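Local coordinates for possible thiamine biosynthesis enzyme (Candida albicans, PDB 2X7Q), which is of unknown function but has the periplasmic binding protein fold and probably binds a small solute, possibly in connection with thiamine biosynthesis, at residues N87-L99 with T261-L273. The protein carries 1 engineered substitution. Numbering follows the deposited sequence.
Sequences NIHVLDTYVKSPL and TVEFNSRIGKTPL. With GOL (glycerol), chain B.
F264 turns an edge toward one face of the Y94 ring in an offset edge-to-face pair, with centroids 5.4 Å apart and planes at 68°. V262 CG2 lies over a face of the F264 ring, near its rim, while V95 CG2 approaches F264 CD2 obliquely at 3.6 Å. Y94 is fixed at its far end by a hydrogen bond from OH to F26 O, and F264 meets Y233 of helix 216-235 edge to face. In another flat group, the amide of N265, CG lies anti to the backbone N (chi1 -175°), which brings ND2 to T93 O at 3.0 Å with the acceptor in the amide plane; OD1 accepts from R267 N, an Asx turn. The same residue gives its backbone N to Y94 O in a nearly straight bond from above the carbonyl plane.

Together with K96 N to E263 O (2.9 Å), that bond makes V95 and F264 the non-hydrogen-bonded pair of a single antiparallel bridge; beyond it, S97 OG accepts from E263 N at the same length. At the other end, D92 splits its carboxylate: OD1 takes G269 N at 2.8 Å, whereas OD2 accepts from T93 N and from a water that also links N265 ND2 and T271 O. A second water joins L91 O to L273 N, and L273 CB packs 3.6 Å from T93 OG1.

The example shows irregular chain meeting a sheet edge through one backbone bridge, with an amide, a carboxylate, a hydroxyl and waters adding bonds. The loop between helices 252-259 and 275-289 lies along the later part of strand 88-95, an outermost strand whose L91-D92 classic bulge faces V205, as the chain leaves one five-stranded sheet for the other in the two-lobed periplasmic binding protein fold.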
loop_
_atom_site.group_PDB
_atom_site.type_symbol
_atom_site.label_atom_id
_atom_site.label_comp_id
_atom_site.label_asym_id
_atom_site.label_seq_id
_atom_site.Cartn_x
_atom_site.Cartn_y
_atom_site.Cartn_z
ATOM N N ASN A 87 -11.981 -12.757 7.295
ATOM C CA ASN A 87 -10.888 -13.009 8.228
ATOM C C ASN A 87 -9.783 -11.964 8.126
ATOM O O ASN A 87 -8.699 -12.136 8.682
ATOM C CB ASN A 87 -10.330 -14.420 8.039
ATOM C CG ASN A 87 -11.295 -15.492 8.511
ATOM O OD1 ASN A 87 -12.030 -15.298 9.480
ATOM N ND2 ASN A 87 -11.299 -16.630 7.827
ATOM N N ILE A 88 -10.072 -10.878 7.416
ATOM C CA ILE A 88 -9.147 -9.755 7.316
ATOM C C ILE A 88 -9.737 -8.532 8.010
ATOM O O ILE A 88 -10.885 -8.161 7.762
ATOM C CB ILE A 88 -8.836 -9.404 5.849
ATOM C CG1 ILE A 88 -8.044 -10.534 5.188
ATOM C CG2 ILE A 88 -8.053 -8.104 5.768
ATOM C CD1 ILE A 88 -6.673 -10.751 5.792
ATOM N N HIS A 89 -8.947 -7.911 8.881
ATOM C CA HIS A 89 -9.407 -6.748 9.632
ATOM C C HIS A 89 -8.501 -5.536 9.436
ATOM O O HIS A 89 -7.288 -5.614 9.640
ATOM C CB HIS A 89 -9.510 -7.081 11.123
ATOM C CG HIS A 89 -10.660 -7.975 11.465
ATOM N ND1 HIS A 89 -10.608 -9.347 11.322
ATOM C CD2 HIS A 89 -11.892 -7.697 11.953
ATOM C CE1 HIS A 89 -11.757 -9.871 11.703
ATOM N NE2 HIS A 89 -12.555 -8.892 12.090
ATOM N N VAL A 90 -9.100 -4.418 9.038
ATOM C CA VAL A 90 -8.377 -3.158 8.933
ATOM C C VAL A 90 -8.453 -2.415 10.262
ATOM O O VAL A 90 -9.514 -1.922 10.647
ATOM C CB VAL A 90 -8.947 -2.263 7.817
ATOM C CG1 VAL A 90 -8.215 -0.930 7.779
ATOM C CG2 VAL A 90 -8.852 -2.968 6.470
ATOM N N LEU A 91 -7.322 -2.336 10.955
ATOM C CA LEU A 91 -7.282 -1.780 12.304
ATOM C C LEU A 91 -7.197 -0.257 12.326
ATOM O O LEU A 91 -7.961 0.404 13.031
ATOM C CB LEU A 91 -6.113 -2.378 13.088
ATOM C CG LEU A 91 -6.143 -3.895 13.272
ATOM C CD1 LEU A 91 -4.889 -4.372 13.982
ATOM C CD2 LEU A 91 -7.388 -4.314 14.035
ATOM N N ASP A 92 -6.262 0.298 11.560
ATOM C CA ASP A 92 -6.039 1.739 11.566
ATOM C C ASP A 92 -5.324 2.199 10.298
ATOM O O ASP A 92 -4.919 1.382 9.472
ATOM C CB ASP A 92 -5.233 2.141 12.804
ATOM C CG ASP A 92 -5.561 3.540 13.289
ATOM O OD1 ASP A 92 -5.322 3.827 14.481
ATOM O OD2 ASP A 92 -6.067 4.349 12.485
ATOM N N THR A 93 -5.175 3.512 10.152
ATOM C CA THR A 93 -4.497 4.089 8.998
ATOM C C THR A 93 -3.021 4.337 9.295
ATOM O O THR A 93 -2.678 4.915 10.325
ATOM C CB THR A 93 -5.147 5.419 8.576
ATOM O OG1 THR A 93 -6.534 5.206 8.291
ATOM C CG2 THR A 93 -4.459 5.983 7.342
ATOM N N TYR A 94 -2.155 3.896 8.388
ATOM C CA TYR A 94 -0.716 4.075 8.542
ATOM C C TYR A 94 -0.244 5.337 7.825
ATOM O O TYR A 94 0.553 6.109 8.360
ATOM C CB TYR A 94 0.027 2.850 8.006
ATOM C CG TYR A 94 1.532 2.956 8.085
ATOM C CD1 TYR A 94 2.184 2.958 9.311
ATOM C CD2 TYR A 94 2.304 3.041 6.934
ATOM C CE1 TYR A 94 3.560 3.050 9.390
ATOM C CE2 TYR A 94 3.681 3.133 7.001
ATOM C CZ TYR A 94 4.302 3.136 8.232
ATOM O OH TYR A 94 5.671 3.226 8.306
ATOM N N VAL A 95 -0.741 5.537 6.610
ATOM C CA VAL A 95 -0.431 6.738 5.844
ATOM C C VAL A 95 -1.707 7.479 5.464
ATOM O O VAL A 95 -2.609 6.911 4.849
ATOM C CB VAL A 95 0.364 6.411 4.571
ATOM C CG1 VAL A 95 0.532 7.660 3.724
ATOM C CG2 VAL A 95 1.717 5.820 4.934
ATOM N N LYS A 96 -1.772 8.752 5.837
ATOM C CA LYS A 96 -2.963 9.560 5.610
ATOM C C LYS A 96 -3.013 10.127 4.193
ATOM O O LYS A 96 -4.075 10.169 3.567
ATOM C CB LYS A 96 -3.028 10.694 6.633
ATOM C CG LYS A 96 -4.289 11.535 6.552
ATOM C CD LYS A 96 -4.342 12.533 7.692
ATOM C CE LYS A 96 -4.275 11.828 9.038
ATOM N NZ LYS A 96 -4.306 12.795 10.169
ATOM N N SER A 97 -1.862 10.565 3.693
ATOM C CA SER A 97 -1.779 11.156 2.360
ATOM C C SER A 97 -2.036 10.114 1.269
ATOM O O SER A 97 -1.772 8.929 1.460
ATOM C CB SER A 97 -0.416 11.821 2.157
ATOM O OG SER A 97 0.638 10.932 2.481
ATOM N N PRO A 98 -2.557 10.560 0.117
ATOM C CA PRO A 98 -2.877 9.663 -1.001
ATOM C C PRO A 98 -1.632 9.200 -1.745
ATOM O O PRO A 98 -0.630 9.913 -1.743
ATOM C CB PRO A 98 -3.724 10.545 -1.917
ATOM C CG PRO A 98 -3.248 11.924 -1.651
ATOM C CD PRO A 98 -2.914 11.958 -0.178
ATOM N N LEU A 99 -1.702 8.027 -2.371
ATOM C CA LEU A 99 -0.579 7.489 -3.134
ATOM C C LEU A 99 -0.558 8.057 -4.555
ATOM O O LEU A 99 -1.594 8.125 -5.216
ATOM C CB LEU A 99 -0.651 5.960 -3.187
ATOM C CG LEU A 99 0.642 5.222 -3.545
ATOM C CD1 LEU A 99 1.612 5.278 -2.382
ATOM C CD2 LEU A 99 0.362 3.777 -3.936
ATOM N N THR A 261 5.640 15.230 0.539
ATOM C CA THR A 261 4.334 14.846 0.013
ATOM C C THR A 261 3.626 13.863 0.939
ATOM O O THR A 261 2.401 13.739 0.907
ATOM C CB THR A 261 4.454 14.201 -1.386
ATOM O OG1 THR A 261 5.137 12.945 -1.282
ATOM C CG2 THR A 261 5.211 15.117 -2.334
ATOM N N VAL A 262 4.403 13.165 1.761
ATOM C CA VAL A 262 3.855 12.129 2.632
ATOM C C VAL A 262 3.446 12.653 4.003
ATOM O O VAL A 262 4.116 13.510 4.575
ATOM C CB VAL A 262 4.849 10.963 2.817
ATOM C CG1 VAL A 262 6.148 11.454 3.428
ATOM C CG2 VAL A 262 4.235 9.859 3.664
ATOM N N GLU A 263 2.331 12.137 4.514
ATOM C CA GLU A 263 1.898 12.433 5.874
ATOM C C GLU A 263 1.457 11.157 6.581
ATOM O O GLU A 263 0.343 10.679 6.375
ATOM C CB GLU A 263 0.754 13.449 5.887
ATOM C CG GLU A 263 0.270 13.792 7.292
ATOM C CD GLU A 263 -1.004 14.612 7.299
ATOM O OE1 GLU A 263 -1.756 14.557 6.305
ATOM O OE2 GLU A 263 -1.261 15.304 8.306
ATOM N N PHE A 264 2.335 10.608 7.411
ATOM C CA PHE A 264 1.991 9.437 8.205
ATOM C C PHE A 264 0.952 9.809 9.257
ATOM O O PHE A 264 0.876 10.961 9.685
ATOM C CB PHE A 264 3.241 8.853 8.865
ATOM C CG PHE A 264 4.242 8.305 7.886
ATOM C CD1 PHE A 264 5.327 9.069 7.478
ATOM C CD2 PHE A 264 4.099 7.026 7.372
ATOM C CE1 PHE A 264 6.248 8.565 6.576
ATOM C CE2 PHE A 264 5.018 6.517 6.471
ATOM C CZ PHE A 264 6.093 7.288 6.073
ATOM N N ASN A 265 0.147 8.834 9.664
ATOM C CA ASN A 265 -0.888 9.072 10.663
ATOM C C ASN A 265 -0.299 9.222 12.061
ATOM O O ASN A 265 -0.116 8.239 12.772
ATOM C CB ASN A 265 -1.923 7.944 10.644
ATOM C CG ASN A 265 -3.086 8.201 11.584
ATOM O OD1 ASN A 265 -3.257 9.308 12.093
ATOM N ND2 ASN A 265 -3.892 7.173 11.820
ATOM N N SER A 266 -0.007 10.460 12.451
ATOM C CA SER A 266 0.567 10.732 13.762
ATOM C C SER A 266 -0.441 10.446 14.869
ATOM O O SER A 266 -0.082 10.374 16.044
ATOM C CB SER A 266 1.036 12.183 13.851
ATOM O OG SER A 266 -0.052 13.081 13.761
ATOM N N ARG A 267 -1.701 10.277 14.485
ATOM C CA ARG A 267 -2.767 10.031 15.448
ATOM C C ARG A 267 -3.119 8.548 15.517
ATOM O O ARG A 267 -4.075 8.159 16.189
ATOM C CB ARG A 267 -4.009 10.848 15.085
ATOM C CG ARG A 267 -3.738 12.317 14.834
ATOM C CD ARG A 267 -3.065 12.973 16.028
ATOM N NE ARG A 267 -3.851 12.822 17.247
ATOM C CZ ARG A 267 -3.343 12.485 18.427
ATOM N NH1 ARG A 267 -2.041 12.263 18.555
ATOM N NH2 ARG A 267 -4.135 12.369 19.484
ATOM N N ILE A 268 -2.339 7.722 14.826
ATOM C CA ILE A 268 -2.600 6.285 14.776
ATOM C C ILE A 268 -2.669 5.678 16.179
ATOM O O ILE A 268 -1.726 5.790 16.967
ATOM C CB ILE A 268 -1.558 5.538 13.910
ATOM C CG1 ILE A 268 -1.951 4.067 13.741
ATOM C CG2 ILE A 268 -0.160 5.673 14.499
ATOM C CD1 ILE A 268 -0.992 3.274 12.870
ATOM N N GLY A 269 -3.803 5.057 16.491
ATOM C CA GLY A 269 -4.007 4.443 17.790
ATOM C C GLY A 269 -4.658 5.379 18.792
ATOM O O GLY A 269 -5.205 4.935 19.802
ATOM N N LYS A 270 -4.596 6.678 18.514
ATOM C CA LYS A 270 -5.176 7.679 19.403
ATOM C C LYS A 270 -6.619 7.990 19.014
ATOM O O LYS A 270 -7.437 8.349 19.862
ATOM C CB LYS A 270 -4.341 8.963 19.392
ATOM C CG LYS A 270 -2.879 8.763 19.763
ATOM C CD LYS A 270 -2.738 7.994 21.070
ATOM C CE LYS A 270 -1.278 7.860 21.486
ATOM N NZ LYS A 270 -1.087 6.775 22.489
ATOM N N THR A 271 -6.921 7.846 17.728
ATOM C CA THR A 271 -8.262 8.108 17.217
ATOM C C THR A 271 -8.617 7.112 16.116
ATOM O O THR A 271 -7.748 6.691 15.356
ATOM C CB THR A 271 -8.382 9.545 16.676
ATOM O OG1 THR A 271 -9.748 9.828 16.346
ATOM C CG2 THR A 271 -7.515 9.726 15.438
ATOM N N PRO A 272 -9.898 6.718 16.040
ATOM C CA PRO A 272 -10.360 5.773 15.018
ATOM C C PRO A 272 -10.029 6.266 13.614
ATOM O O PRO A 272 -9.936 7.474 13.394
ATOM C CB PRO A 272 -11.878 5.756 15.219
ATOM C CG PRO A 272 -12.072 6.135 16.642
ATOM C CD PRO A 272 -10.978 7.108 16.962
ATOM N N LEU A 273 -9.850 5.337 12.679
ATOM C CA LEU A 273 -9.557 5.692 11.295
ATOM C C LEU A 273 -10.694 6.496 10.682
ATOM O O LEU A 273 -11.842 6.391 11.115
ATOM C CB LEU A 273 -9.279 4.438 10.464
ATOM C CG LEU A 273 -10.367 3.366 10.378
ATOM C CD1 LEU A 273 -11.430 3.738 9.360
ATOM C CD2 LEU A 273 -9.748 2.025 10.019
HETATM C C1 GOL B . 3.851 9.206 -2.827
HETATM O O1 GOL B . 3.310 8.669 -4.032
HETATM C C2 GOL B . 2.821 10.151 -2.212
HETATM O O2 GOL B . 3.359 10.688 -1.005
HETATM C C3 GOL B . 2.518 11.288 -3.198
HETATM O O3 GOL B . 1.545 12.157 -2.622
HETATM O O HOH W 1 -9.503 2.660 13.843
HETATM O O HOH W 2 -6.257 6.988 13.217
HETATM O O HOH W 3 -1.206 13.183 11.254
#